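Cell division protein FtsI/penicillin binding protein 2 (Legionella pneumophila subsp. pneumophila ATCC 43290, PDB 4ZTK) is the transpeptidase domain of a penicillin-binding protein and probably cross-links peptidoglycan peptides during cell division. Local coordinates at residues A[30-33]-A[34-38]; A[80-83]-A[84-88]; A[144-148]-A[149-153]; A[185-188]-A[189-193]; A[238-241]-A[242-245]. All coordinates share one frame; numbering follows the deposited sequence.

Overall arrangement
The five contacts follow one another along the chain, each a local stretch. Contact 1 is the C-terminal part of helix 22-38, which packs on the sheet that begins with strands 43-49 and 56-63. Contact 2 starts helix 83-92, contact 3 joins helices 136-146 and 148-157, and contact 4 starts helix 189-200, which also rests on the five-stranded sheet. The centre of contact 2 is about 13 Å from those of contacts 3 and 4. It touches both, through Ile86 on Ile151 and Thr81 on Leu192. Contact 5 turns the chain into strand 246-253 at one edge of the sheet. The centres of contacts 1 and 3 are about 39 Å apart. Contact 2 holds the probable SxxK motif, and contacts 3 and 4 pack against it.

Contact 1 (A[30-33]-A[34-38]); sequences KQIT and TAVKQ
The flat groups here are the peptide carbonyls of Lys30, Gln31, Ile32 and Thr33, whose oxygens meet the N-H groups of Thr34 to Lys37 one turn further along helix 22-38. The hydroxyl of Thr34 comes to the oxygen end of the Lys30 peptide. Thr34 OG1 donates to Lys30 O at 2.6 Å, almost in line with the C=O bond (162°). The same oxygen takes a weak bond from Thr34 N at 3.3 Å. OG1 can fold back onto the preceding turn since it stands beside its own backbone N, with chi1 at -61°. At Gln31 O and Ile32 O the donors are tilted from the carbonyl planes. Ala35 N reaches Gln31 O at 2.9 Å, 24° off the plane. Val36 N reaches Ile32 O at the same length. Val36 CG2 also lies 3.3 Å from Ile32 O and touches Ile32 CG1 loosely, at 4.3 Å. Lys37 N gives Thr33 O a weak bond.

Ile32 packs on Ile46 and Ala60 of the sheet, while Ala35 touches Val302 of helix 295-310. Gln31 NE2 makes a weak bond to Asp309. On the exposed side, Thr34 spends its hydroxyl on its own helix. Lys30 O is thus shared by two donors. The short hydroxyl bond probably carries most of the hold, while the main-chain bond stays weak.

Contact 2 (A[80-83]-A[84-88]); sequences STIK and PFIAA
Ile82 O takes two N-H groups as the chain passes from a 3-10 turn into helix 83-92. Phe85 N donates from above the carbonyl plane, 2.9 Å from Ile82 O. Ile86 N donates within that plane, 3.2 Å from Ile82 O. The Phe85 ring turns an edge to Thr81 O and Ile82 O, with CD2 3.6 Å from Ile82 O. Its CG stands beside the backbone N (chi1 -56°), which directs the ring back toward the preceding turn, edge first. Ile82 CD1 meets Phe85 CD2 at 4.3 Å. Pro84 CD lies 3.4 Å from Thr81 O.

Lys83 NZ donates to Ser80 OG at 3.0 Å and is hydrogen-bonded to Asn136 OD1 as well. This pairing is consistent with the SxxK motif of penicillin-binding proteins, in which the serine is the nucleophile. A 2-[N-cyclohexylamino]ethane sulfonic acid molecule, probably from the crystallisation liquor, makes a weak hydrogen bond to Ser80 OG and may mark a pocket. Further out, Thr81 OG1 bonds to Pro78 O, and Tyr196 OH bonds to Thr81 O.

Phe158, Phe160 and Tyr196 pack edge-to-face with Phe85. Helices 136-146, 148-157 and 189-200 pack against the rest, with Ile86 on Leu139 and Leu155, and Thr81 on Leu192.

Contact 3 (A[144-148]-A[149-153]); sequences QEAGV and PVIRK
A helix-to-helix turn at Gly147 joins helix 136-146 to helix 148-157, and Ala146 on the first helix meets Val150 and Ile151 on the second. Ala146 CB lies 3.8 Å from Ile151 CG1 and about as close to its CD1. Ile151 CG1 stands beside the backbone N (chi1 -67°), which turns this branch back toward the turn. Val150 CG2 comes up to Ala146 O at 3.4 Å.

Gly147, just after the first helix, has positive phi (101°) and stands at the N-cap position of the next. Glycine readily adopts such a phi. Gly147 O accepts from Ile151 N at 3.0 Å, nearly along the line of its C=O bond. In the next step of the new helix, Arg152 N donates to Val148 O at 2.9 Å. Pro149 has no N-H to give, which suits the first turn of a helix, where backbone N-H groups lack a carbonyl one turn earlier.

Val148 and Arg152 run side by side in the same direction, with Val148 CG1 3.7 Å from Arg152 CD. The Arg152 chain bends at chi3 (64°), and the guanidinium makes a cation-pi contact with Trp166. Val148 also touches Trp166, as well as Leu176 of helix 172-181. Ile151 is buried and touches the same Leu176 and, on helix 83-92, Ile86 and Ala89.

Contact 4 (A[185-188]-A[189-193]); sequences IPVT and IESLI
Thr188 and Ser191 point their hydroxyls at each other's backbone N-H and so form a capping box at the start of helix 189-200. Thr188 is the N-cap. Its OG1 accepts from Ser191 N at 3.1 Å, with an N-H...O angle of 160°. In return Ser191 OG accepts from Thr188 N at 3.0 Å, and that bond is straighter, at 170°. Each hydroxyl sits between its own backbone N and carbonyl carbon; for Thr188 this means a chi1 of 60°, which brings OG1 within bonding distance of Ser191 N. The two oxygens, Thr188 OG1 and Ser191 OG, are 3.5 Å apart. Glu190 CB lies alongside, 3.8 Å from Thr188 OG1. On the helix side Leu192 N donates to Thr188 O at 3.0 Å.

Val187 precedes the cap, with its CB bond directed at the helix. Val187 CB is 3.6 Å from Ser191 OG, and Val187 CG2 makes a loose apolar contact with Leu192 CB at 4.3 Å. Ile189 packs on strands 43-49 and 274-281 and on Phe76, so the helix start rests against the sheet. Glu190 OE1 accepts a hydrogen bond from Asp16 N.

Each hydroxyl of the box takes one backbone N-H, of Ser191 in the first turn and of Thr188 at the cap. The box ties the loop entering the helix to its first turn from both directions, consistent with a well-defined helix start.

Contact 5 (A[238-241]-A[242-245]); sequences AVIP and GVSV
Chi1 of -59° in Ile240 sets CG2 anti to its backbone N, and chi1 of -175° in Val243 sets CG2 beside the N; the two methyl groups meet as a result. They belong to a type II beta turn from Ile240 to Val243, which reverses the chain just before strand 246-253. Pro241 and Gly242 occupy the corners. Gly242 has a positive phi (87°), as the third position of a type II turn does, and glycine readily adopts it. Val243 N closes the turn by donating to Ile240 O at 2.9 Å.

The side chains of Ile240 and Val243 lie side by side and point the same way. Ile240 CG2 is 3.8 Å from Val243 CB and equally close to Val243 CG2. Val245 approaches Ile240 differently, nearly at a right angle, with Val245 CG2 4.1 Å from Ile240 CD1. The same methyl, Val245 CG2, rests 3.6 Å from Ala238 O. Ile240 and Val245 pack on helix 295-310: Ile240 on Arg304, Ala307 and Met308, and Val245 on Phe303. Ala238 touches Val230 of helix 216-231. On the other arm, Ser244 pairs with Ala269 through backbone hydrogen bonds. The turn lies in the loop between helix 216-231 and the edge strand of the five-stranded sheet.

One water bridges the two arms behind the turn. It accepts from Ile240 N at 2.9 Å and donates to Val243 O at 2.6 Å.

Contact 1 (A[30-33]-A[34-38])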
loop_
_atom_site.group_PDB
_atom_site.type_symbol
_atom_site.label_atom_id
_atom_site.label_comp_id
_atom_site.label_asym_id
_atom_site.label_seq_id
_atom_site.Cartn_x
_atom_site.Cartn_y
_atom_site.Cartn_z
ATOM N N LYS A 30 -15.825 -3.714 12.210
ATOM C CA LYS A 30 -15.663 -3.090 13.523
ATOM C C LYS A 30 -14.509 -2.090 13.543
ATOM O O LYS A 30 -14.607 -1.025 14.155
ATOM C CB LYS A 30 -15.408 -4.141 14.606
ATOM C CG LYS A 30 -16.514 -5.151 14.771
ATOM C CD LYS A 30 -16.238 -6.103 15.927
ATOM C CE LYS A 30 -15.003 -6.953 15.669
ATOM N NZ LYS A 30 -14.765 -7.919 16.779
ATOM N N GLN A 31 -13.408 -2.448 12.892
ATOM C CA GLN A 31 -12.188 -1.653 12.978
ATOM C C GLN A 31 -12.244 -0.346 12.187
ATOM O O GLN A 31 -11.837 0.698 12.695
ATOM C CB GLN A 31 -10.966 -2.476 12.556
ATOM C CG GLN A 31 -10.643 -3.652 13.471
ATOM C CD GLN A 31 -10.164 -3.223 14.850
ATOM O OE1 GLN A 31 -9.896 -2.044 15.094
ATOM N NE2 GLN A 31 -10.052 -4.186 15.759
ATOM N N ILE A 32 -12.733 -0.394 10.950
ATOM C CA ILE A 32 -12.732 0.814 10.114
ATOM C C ILE A 32 -13.764 1.831 10.595
ATOM O O ILE A 32 -13.539 3.040 10.543
ATOM C CB ILE A 32 -12.936 0.512 8.604
ATOM C CG1 ILE A 32 -12.570 1.739 7.767
ATOM C CG2 ILE A 32 -14.370 0.070 8.295
ATOM C CD1 ILE A 32 -11.140 2.215 7.968
ATOM N N THR A 33 -14.897 1.336 11.075
ATOM C CA THR A 33 -15.961 2.212 11.523
ATOM C C THR A 33 -15.493 2.945 12.789
ATOM O O THR A 33 -15.762 4.136 12.971
ATOM C CB THR A 33 -17.253 1.401 11.753
ATOM O OG1 THR A 33 -18.363 2.282 11.958
ATOM C CG2 THR A 33 -17.085 0.496 12.943
ATOM N N THR A 34 -14.745 2.237 13.633
ATOM C CA THR A 34 -14.217 2.799 14.867
ATOM C C THR A 34 -13.123 3.812 14.547
ATOM O O THR A 34 -13.074 4.896 15.130
ATOM C CB THR A 34 -13.624 1.695 15.761
ATOM O OG1 THR A 34 -14.648 0.749 16.100
ATOM C CG2 THR A 34 -13.031 2.288 17.037
ATOM N N ALA A 35 -12.257 3.450 13.608
ATOM C CA ALA A 35 -11.136 4.305 13.229
ATOM C C ALA A 35 -11.617 5.621 12.630
ATOM O O ALA A 35 -11.112 6.690 12.980
ATOM C CB ALA A 35 -10.228 3.578 12.251
ATOM N N VAL A 36 -12.594 5.536 11.731
ATOM C CA VAL A 36 -13.139 6.721 11.069
ATOM C C VAL A 36 -13.714 7.697 12.089
ATOM O O VAL A 36 -13.489 8.908 12.006
ATOM C CB VAL A 36 -14.204 6.348 10.014
ATOM C CG1 VAL A 36 -15.063 7.552 9.658
ATOM C CG2 VAL A 36 -13.539 5.768 8.770
ATOM N N LYS A 37 -14.440 7.165 13.064
ATOM C CA LYS A 37 -14.984 8.002 14.125
ATOM C C LYS A 37 -13.877 8.579 15.009
ATOM O O LYS A 37 -13.890 9.764 15.342
ATOM C CB LYS A 37 -15.990 7.222 14.970
ATOM C CG LYS A 37 -16.490 7.994 16.179
ATOM C CD LYS A 37 -17.738 7.364 16.773
ATOM C CE LYS A 37 -18.298 8.215 17.913
ATOM N NZ LYS A 37 -17.375 8.254 19.086
ATOM N N GLN A 38 -12.920 7.733 15.382
ATOM C CA GLN A 38 -11.823 8.143 16.253
ATOM C C GLN A 38 -10.943 9.214 15.604
ATOM O O GLN A 38 -10.415 10.091 16.282
ATOM C CB GLN A 38 -10.976 6.931 16.638
ATOM C CG GLN A 38 -9.768 7.251 17.504
ATOM C CD GLN A 38 -9.175 6.010 18.146
ATOM O OE1 GLN A 38 -9.791 4.943 18.141
ATOM N NE2 GLN A 38 -7.975 6.145 18.707
#

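Contact 2 (A[80-83]-A[84-88])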
loop_
_atom_site.group_PDB
_atom_site.type_symbol
_atom_site.label_atom_id
_atom_site.label_comp_id
_atom_site.label_asym_id
_atom_site.label_seq_id
_atom_site.Cartn_x
_atom_site.Cartn_y
_atom_site.Cartn_z
ATOM N N SER A 80 3.476 6.971 -1.638
ATOM C CA SER A 80 4.688 6.210 -1.333
ATOM C C SER A 80 4.508 4.685 -1.212
ATOM O O SER A 80 5.498 3.961 -1.094
ATOM C CB SER A 80 5.382 6.771 -0.085
ATOM O OG SER A 80 5.781 8.117 -0.290
ATOM N N THR A 81 3.272 4.186 -1.252
ATOM C CA THR A 81 3.080 2.735 -1.290
ATOM C C THR A 81 3.548 2.142 -2.628
ATOM O O THR A 81 3.644 0.926 -2.764
ATOM C CB THR A 81 1.615 2.298 -0.987
ATOM O OG1 THR A 81 0.731 2.808 -1.996
ATOM C CG2 THR A 81 1.177 2.796 0.388
ATOM N N ILE A 82 3.859 3.003 -3.598
ATOM C CA ILE A 82 4.461 2.553 -4.859
ATOM C C ILE A 82 5.944 2.212 -4.689
ATOM O O ILE A 82 6.495 1.427 -5.454
ATOM C CB ILE A 82 4.334 3.613 -5.984
ATOM C CG1 ILE A 82 4.597 2.992 -7.357
ATOM C CG2 ILE A 82 5.323 4.766 -5.781
ATOM C CD1 ILE A 82 3.654 1.913 -7.718
ATOM N N LYS A 83 6.583 2.814 -3.686
ATOM C CA LYS A 83 8.038 2.736 -3.527
ATOM C C LYS A 83 8.642 1.322 -3.528
ATOM O O LYS A 83 9.678 1.109 -4.157
ATOM C CB LYS A 83 8.505 3.536 -2.297
ATOM C CG LYS A 83 8.504 5.055 -2.504
ATOM C CD LYS A 83 8.893 5.798 -1.226
ATOM C CE LYS A 83 9.258 7.259 -1.506
ATOM N NZ LYS A 83 8.134 8.034 -2.103
ATOM N N PRO A 84 8.010 0.356 -2.824
ATOM C CA PRO A 84 8.545 -1.014 -2.874
ATOM C C PRO A 84 8.644 -1.583 -4.287
ATOM O O PRO A 84 9.566 -2.352 -4.565
ATOM C CB PRO A 84 7.518 -1.818 -2.070
ATOM C CG PRO A 84 6.976 -0.842 -1.091
ATOM C CD PRO A 84 6.915 0.471 -1.840
ATOM N N PHE A 85 7.715 -1.207 -5.162
ATOM C CA PHE A 85 7.708 -1.717 -6.533
ATOM C C PHE A 85 8.764 -1.034 -7.404
ATOM O O PHE A 85 9.363 -1.669 -8.277
ATOM C CB PHE A 85 6.310 -1.590 -7.142
ATOM C CG PHE A 85 5.245 -2.286 -6.333
ATOM C CD1 PHE A 85 4.996 -3.638 -6.511
ATOM C CD2 PHE A 85 4.511 -1.592 -5.382
ATOM C CE1 PHE A 85 4.020 -4.287 -5.761
ATOM C CE2 PHE A 85 3.535 -2.233 -4.626
ATOM C CZ PHE A 85 3.290 -3.588 -4.821
ATOM N N ILE A 86 8.986 0.256 -7.163
ATOM C CA ILE A 86 10.081 0.975 -7.809
ATOM C C ILE A 86 11.397 0.298 -7.451
ATOM O O ILE A 86 12.218 0.017 -8.319
ATOM C CB ILE A 86 10.144 2.448 -7.356
ATOM C CG1 ILE A 86 8.918 3.222 -7.838
ATOM C CG2 ILE A 86 11.417 3.116 -7.859
ATOM C CD1 ILE A 86 8.835 3.369 -9.342
ATOM N N ALA A 87 11.582 0.027 -6.164
ATOM C CA ALA A 87 12.787 -0.638 -5.683
ATOM C C ALA A 87 12.935 -2.031 -6.286
ATOM O O ALA A 87 14.031 -2.424 -6.682
ATOM C CB ALA A 87 12.783 -0.718 -4.164
ATOM N N ALA A 88 11.832 -2.773 -6.342
ATOM C CA ALA A 88 11.837 -4.130 -6.882
ATOM C C ALA A 88 12.283 -4.136 -8.334
ATOM O O ALA A 88 13.125 -4.943 -8.731
ATOM C CB ALA A 88 10.457 -4.760 -6.753
#

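Contact 3 (A[144-148]-A[149-153])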
loop_
_atom_site.group_PDB
_atom_site.type_symbol
_atom_site.label_atom_id
_atom_site.label_comp_id
_atom_site.label_asym_id
_atom_site.label_seq_id
_atom_site.Cartn_x
_atom_site.Cartn_y
_atom_site.Cartn_z
ATOM N N GLN A 144 14.792 7.118 -11.753
ATOM C CA GLN A 144 15.378 7.776 -12.914
ATOM C C GLN A 144 16.569 7.013 -13.474
ATOM O O GLN A 144 16.768 6.965 -14.687
ATOM C CB GLN A 144 15.769 9.219 -12.585
ATOM C CG GLN A 144 14.571 10.113 -12.328
ATOM C CD GLN A 144 14.961 11.489 -11.850
ATOM O OE1 GLN A 144 16.008 11.671 -11.232
ATOM N NE2 GLN A 144 14.118 12.474 -12.135
ATOM N N GLU A 145 17.359 6.412 -12.591
ATOM C CA GLU A 145 18.517 5.645 -13.032
ATOM C C GLU A 145 18.117 4.300 -13.643
ATOM O O GLU A 145 18.816 3.777 -14.506
ATOM C CB GLU A 145 19.514 5.468 -11.885
ATOM C CG GLU A 145 20.116 6.796 -11.420
ATOM C CD GLU A 145 21.163 6.635 -10.336
ATOM O OE1 GLU A 145 21.427 5.486 -9.925
ATOM O OE2 GLU A 145 21.724 7.663 -9.896
ATOM N N ALA A 146 16.985 3.753 -13.207
ATOM C CA ALA A 146 16.489 2.491 -13.749
ATOM C C ALA A 146 16.037 2.680 -15.192
ATOM O O ALA A 146 16.283 1.830 -16.046
ATOM C CB ALA A 146 15.343 1.949 -12.892
ATOM N N GLY A 147 15.374 3.800 -15.457
ATOM C CA GLY A 147 14.978 4.140 -16.812
ATOM C C GLY A 147 13.524 3.840 -17.102
ATOM O O GLY A 147 12.912 2.983 -16.463
ATOM N N VAL A 148 12.974 4.544 -18.083
ATOM C CA VAL A 148 11.569 4.402 -18.449
ATOM C C VAL A 148 11.136 2.983 -18.860
ATOM O O VAL A 148 10.105 2.504 -18.386
ATOM C CB VAL A 148 11.157 5.446 -19.515
ATOM C CG1 VAL A 148 9.766 5.150 -20.065
ATOM C CG2 VAL A 148 11.218 6.842 -18.920
ATOM N N PRO A 149 11.913 2.303 -19.733
ATOM C CA PRO A 149 11.483 0.948 -20.104
ATOM C C PRO A 149 11.412 0.001 -18.905
ATOM O O PRO A 149 10.440 -0.742 -18.774
ATOM C CB PRO A 149 12.577 0.486 -21.070
ATOM C CG PRO A 149 13.119 1.742 -21.645
ATOM C CD PRO A 149 13.087 2.731 -20.518
ATOM N N VAL A 150 12.419 0.043 -18.038
ATOM C CA VAL A 150 12.466 -0.847 -16.882
ATOM C C VAL A 150 11.309 -0.580 -15.927
ATOM O O VAL A 150 10.602 -1.506 -15.512
ATOM C CB VAL A 150 13.805 -0.719 -16.122
ATOM C CG1 VAL A 150 13.752 -1.489 -14.809
ATOM C CG2 VAL A 150 14.957 -1.209 -16.992
ATOM N N ILE A 151 11.112 0.690 -15.586
ATOM C CA ILE A 151 10.094 1.066 -14.609
ATOM C C ILE A 151 8.666 0.868 -15.132
ATOM O O ILE A 151 7.826 0.292 -14.447
ATOM C CB ILE A 151 10.283 2.516 -14.116
ATOM C CG1 ILE A 151 11.581 2.639 -13.312
ATOM C CG2 ILE A 151 9.093 2.956 -13.266
ATOM C CD1 ILE A 151 11.593 1.824 -12.012
ATOM N N ARG A 152 8.389 1.342 -16.344
ATOM C CA ARG A 152 7.043 1.210 -16.896
ATOM C C ARG A 152 6.636 -0.252 -17.089
ATOM O O ARG A 152 5.525 -0.641 -16.742
ATOM C CB ARG A 152 6.906 1.970 -18.214
ATOM C CG ARG A 152 6.808 3.476 -18.063
ATOM C CD ARG A 152 6.289 4.105 -19.349
ATOM N NE ARG A 152 4.931 3.661 -19.648
ATOM C CZ ARG A 152 4.295 3.913 -20.786
ATOM N NH1 ARG A 152 4.895 4.603 -21.745
ATOM N NH2 ARG A 152 3.060 3.465 -20.968
ATOM N N LYS A 153 7.541 -1.055 -17.642
ATOM C CA LYS A 153 7.258 -2.464 -17.897
ATOM C C LYS A 153 7.048 -3.251 -16.609
ATOM O O LYS A 153 6.064 -3.981 -16.470
ATOM C CB LYS A 153 8.382 -3.101 -18.714
ATOM C CG LYS A 153 8.313 -4.620 -18.775
ATOM C CD LYS A 153 9.344 -5.184 -19.743
ATOM C CE LYS A 153 9.367 -6.704 -19.698
ATOM N NZ LYS A 153 9.701 -7.212 -18.334
#

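Contact 4 (A[185-188]-A[189-193])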
loop_
_atom_site.group_PDB
_atom_site.type_symbol
_atom_site.label_atom_id
_atom_site.label_comp_id
_atom_site.label_asym_id
_atom_site.label_seq_id
_atom_site.Cartn_x
_atom_site.Cartn_y
_atom_site.Cartn_z
ATOM N N ILE A 185 -0.103 7.854 -11.102
ATOM C CA ILE A 185 -0.556 6.473 -11.206
ATOM C C ILE A 185 -1.924 6.287 -10.553
ATOM O O ILE A 185 -2.048 6.375 -9.336
ATOM C CB ILE A 185 0.459 5.503 -10.565
ATOM C CG1 ILE A 185 1.863 5.732 -11.140
ATOM C CG2 ILE A 185 0.029 4.062 -10.774
ATOM C CD1 ILE A 185 2.950 4.909 -10.476
ATOM N N PRO A 186 -2.958 6.033 -11.367
ATOM C CA PRO A 186 -4.303 5.766 -10.845
ATOM C C PRO A 186 -4.428 4.339 -10.314
ATOM O O PRO A 186 -4.140 3.386 -11.040
ATOM C CB PRO A 186 -5.193 5.946 -12.078
ATOM C CG PRO A 186 -4.309 5.573 -13.229
ATOM C CD PRO A 186 -2.914 5.998 -12.841
ATOM N N VAL A 187 -4.832 4.196 -9.054
ATOM C CA VAL A 187 -5.113 2.883 -8.487
ATOM C C VAL A 187 -6.498 2.856 -7.846
ATOM O O VAL A 187 -7.118 3.896 -7.630
ATOM C CB VAL A 187 -4.050 2.443 -7.434
ATOM C CG1 VAL A 187 -2.656 2.413 -8.045
ATOM C CG2 VAL A 187 -4.083 3.346 -6.198
ATOM N N THR A 188 -6.988 1.655 -7.573
ATOM C CA THR A 188 -8.156 1.479 -6.727
ATOM C C THR A 188 -7.706 0.649 -5.538
ATOM O O THR A 188 -6.578 0.153 -5.520
ATOM C CB THR A 188 -9.294 0.737 -7.454
ATOM O OG1 THR A 188 -8.838 -0.560 -7.856
ATOM C CG2 THR A 188 -9.758 1.517 -8.681
ATOM N N ILE A 189 -8.570 0.509 -4.541
ATOM C CA ILE A 189 -8.262 -0.336 -3.392
ATOM C C ILE A 189 -7.955 -1.748 -3.885
ATOM O O ILE A 189 -6.962 -2.353 -3.488
ATOM C CB ILE A 189 -9.434 -0.382 -2.389
ATOM C CG1 ILE A 189 -9.660 0.997 -1.772
ATOM C CG2 ILE A 189 -9.161 -1.400 -1.303
ATOM C CD1 ILE A 189 -8.453 1.525 -1.027
ATOM N N GLU A 190 -8.802 -2.244 -4.783
ATOM C CA GLU A 190 -8.643 -3.581 -5.352
ATOM C C GLU A 190 -7.330 -3.781 -6.117
ATOM O O GLU A 190 -6.656 -4.795 -5.944
ATOM C CB GLU A 190 -9.828 -3.919 -6.263
ATOM C CG GLU A 190 -9.797 -5.341 -6.813
ATOM C CD GLU A 190 -11.058 -5.709 -7.585
ATOM O OE1 GLU A 190 -11.472 -6.887 -7.527
ATOM O OE2 GLU A 190 -11.632 -4.822 -8.253
ATOM N N SER A 191 -6.968 -2.830 -6.970
ATOM C CA SER A 191 -5.770 -3.011 -7.785
ATOM C C SER A 191 -4.520 -2.889 -6.923
ATOM O O SER A 191 -3.554 -3.626 -7.108
ATOM C CB SER A 191 -5.731 -2.021 -8.955
ATOM O OG SER A 191 -5.356 -0.722 -8.526
ATOM N N LEU A 192 -4.551 -1.972 -5.960
ATOM C CA LEU A 192 -3.389 -1.742 -5.108
ATOM C C LEU A 192 -3.091 -2.937 -4.200
ATOM O O LEU A 192 -1.939 -3.360 -4.076
ATOM C CB LEU A 192 -3.551 -0.460 -4.285
ATOM C CG LEU A 192 -2.329 -0.053 -3.451
ATOM C CD1 LEU A 192 -1.068 0.083 -4.323
ATOM C CD2 LEU A 192 -2.592 1.240 -2.675
ATOM N N ILE A 193 -4.127 -3.493 -3.576
ATOM C CA ILE A 193 -3.916 -4.627 -2.685
ATOM C C ILE A 193 -3.506 -5.872 -3.478
ATOM O O ILE A 193 -2.762 -6.724 -2.982
ATOM C CB ILE A 193 -5.144 -4.899 -1.766
ATOM C CG1 ILE A 193 -4.754 -5.820 -0.603
ATOM C CG2 ILE A 193 -6.316 -5.473 -2.560
ATOM C CD1 ILE A 193 -5.870 -6.048 0.418
#

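Contact 5 (A[238-241]-A[242-245])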
loop_
_atom_site.group_PDB
_atom_site.type_symbol
_atom_site.label_atom_id
_atom_site.label_comp_id
_atom_site.label_asym_id
_atom_site.label_seq_id
_atom_site.Cartn_x
_atom_site.Cartn_y
_atom_site.Cartn_z
ATOM N N ALA A 238 2.841 -0.511 13.366
ATOM C CA ALA A 238 2.299 -1.782 12.895
ATOM C C ALA A 238 3.026 -2.983 13.495
ATOM O O ALA A 238 2.698 -4.129 13.183
ATOM C CB ALA A 238 2.337 -1.848 11.371
ATOM N N VAL A 239 4.010 -2.726 14.352
ATOM C CA VAL A 239 4.798 -3.800 14.954
ATOM C C VAL A 239 3.954 -4.718 15.836
ATOM O O VAL A 239 3.177 -4.249 16.658
ATOM C CB VAL A 239 5.970 -3.244 15.783
ATOM C CG1 VAL A 239 6.543 -4.323 16.705
ATOM C CG2 VAL A 239 7.050 -2.682 14.870
ATOM N N ILE A 240 4.110 -6.028 15.652
ATOM C CA ILE A 240 3.480 -7.011 16.532
ATOM C C ILE A 240 4.536 -7.961 17.070
ATOM O O ILE A 240 5.107 -8.743 16.315
ATOM C CB ILE A 240 2.426 -7.846 15.795
ATOM C CG1 ILE A 240 1.330 -6.952 15.213
ATOM C CG2 ILE A 240 1.839 -8.895 16.725
ATOM C CD1 ILE A 240 0.405 -7.685 14.252
ATOM N N PRO A 241 4.807 -7.893 18.381
ATOM C CA PRO A 241 5.801 -8.765 19.012
ATOM C C PRO A 241 5.577 -10.234 18.673
ATOM O O PRO A 241 4.489 -10.766 18.895
ATOM C CB PRO A 241 5.563 -8.526 20.504
ATOM C CG PRO A 241 5.071 -7.121 20.566
ATOM C CD PRO A 241 4.214 -6.948 19.343
ATOM N N GLY A 242 6.600 -10.870 18.115
ATOM C CA GLY A 242 6.548 -12.288 17.816
ATOM C C GLY A 242 5.949 -12.600 16.458
ATOM O O GLY A 242 5.852 -13.763 16.066
ATOM N N VAL A 243 5.529 -11.561 15.744
ATOM C CA VAL A 243 4.954 -11.730 14.412
ATOM C C VAL A 243 5.581 -10.730 13.445
ATOM O O VAL A 243 5.405 -9.522 13.591
ATOM C CB VAL A 243 3.425 -11.534 14.423
ATOM C CG1 VAL A 243 2.851 -11.838 13.058
ATOM C CG2 VAL A 243 2.768 -12.419 15.484
ATOM N N SER A 244 6.321 -11.228 12.463
ATOM C CA SER A 244 6.976 -10.342 11.509
ATOM C C SER A 244 5.951 -9.696 10.580
ATOM O O SER A 244 5.129 -10.376 9.965
ATOM C CB SER A 244 8.048 -11.082 10.709
ATOM O OG SER A 244 7.473 -12.095 9.907
ATOM N N VAL A 245 6.000 -8.373 10.499
ATOM C CA VAL A 245 5.055 -7.622 9.687
ATOM C C VAL A 245 5.796 -6.877 8.583
ATOM O O VAL A 245 6.802 -6.209 8.835
ATOM C CB VAL A 245 4.268 -6.603 10.542
ATOM C CG1 VAL A 245 3.236 -5.891 9.699
ATOM C CG2 VAL A 245 3.603 -7.296 11.728
HETATM O O HOH W 1 6.184 -7.009 13.864
#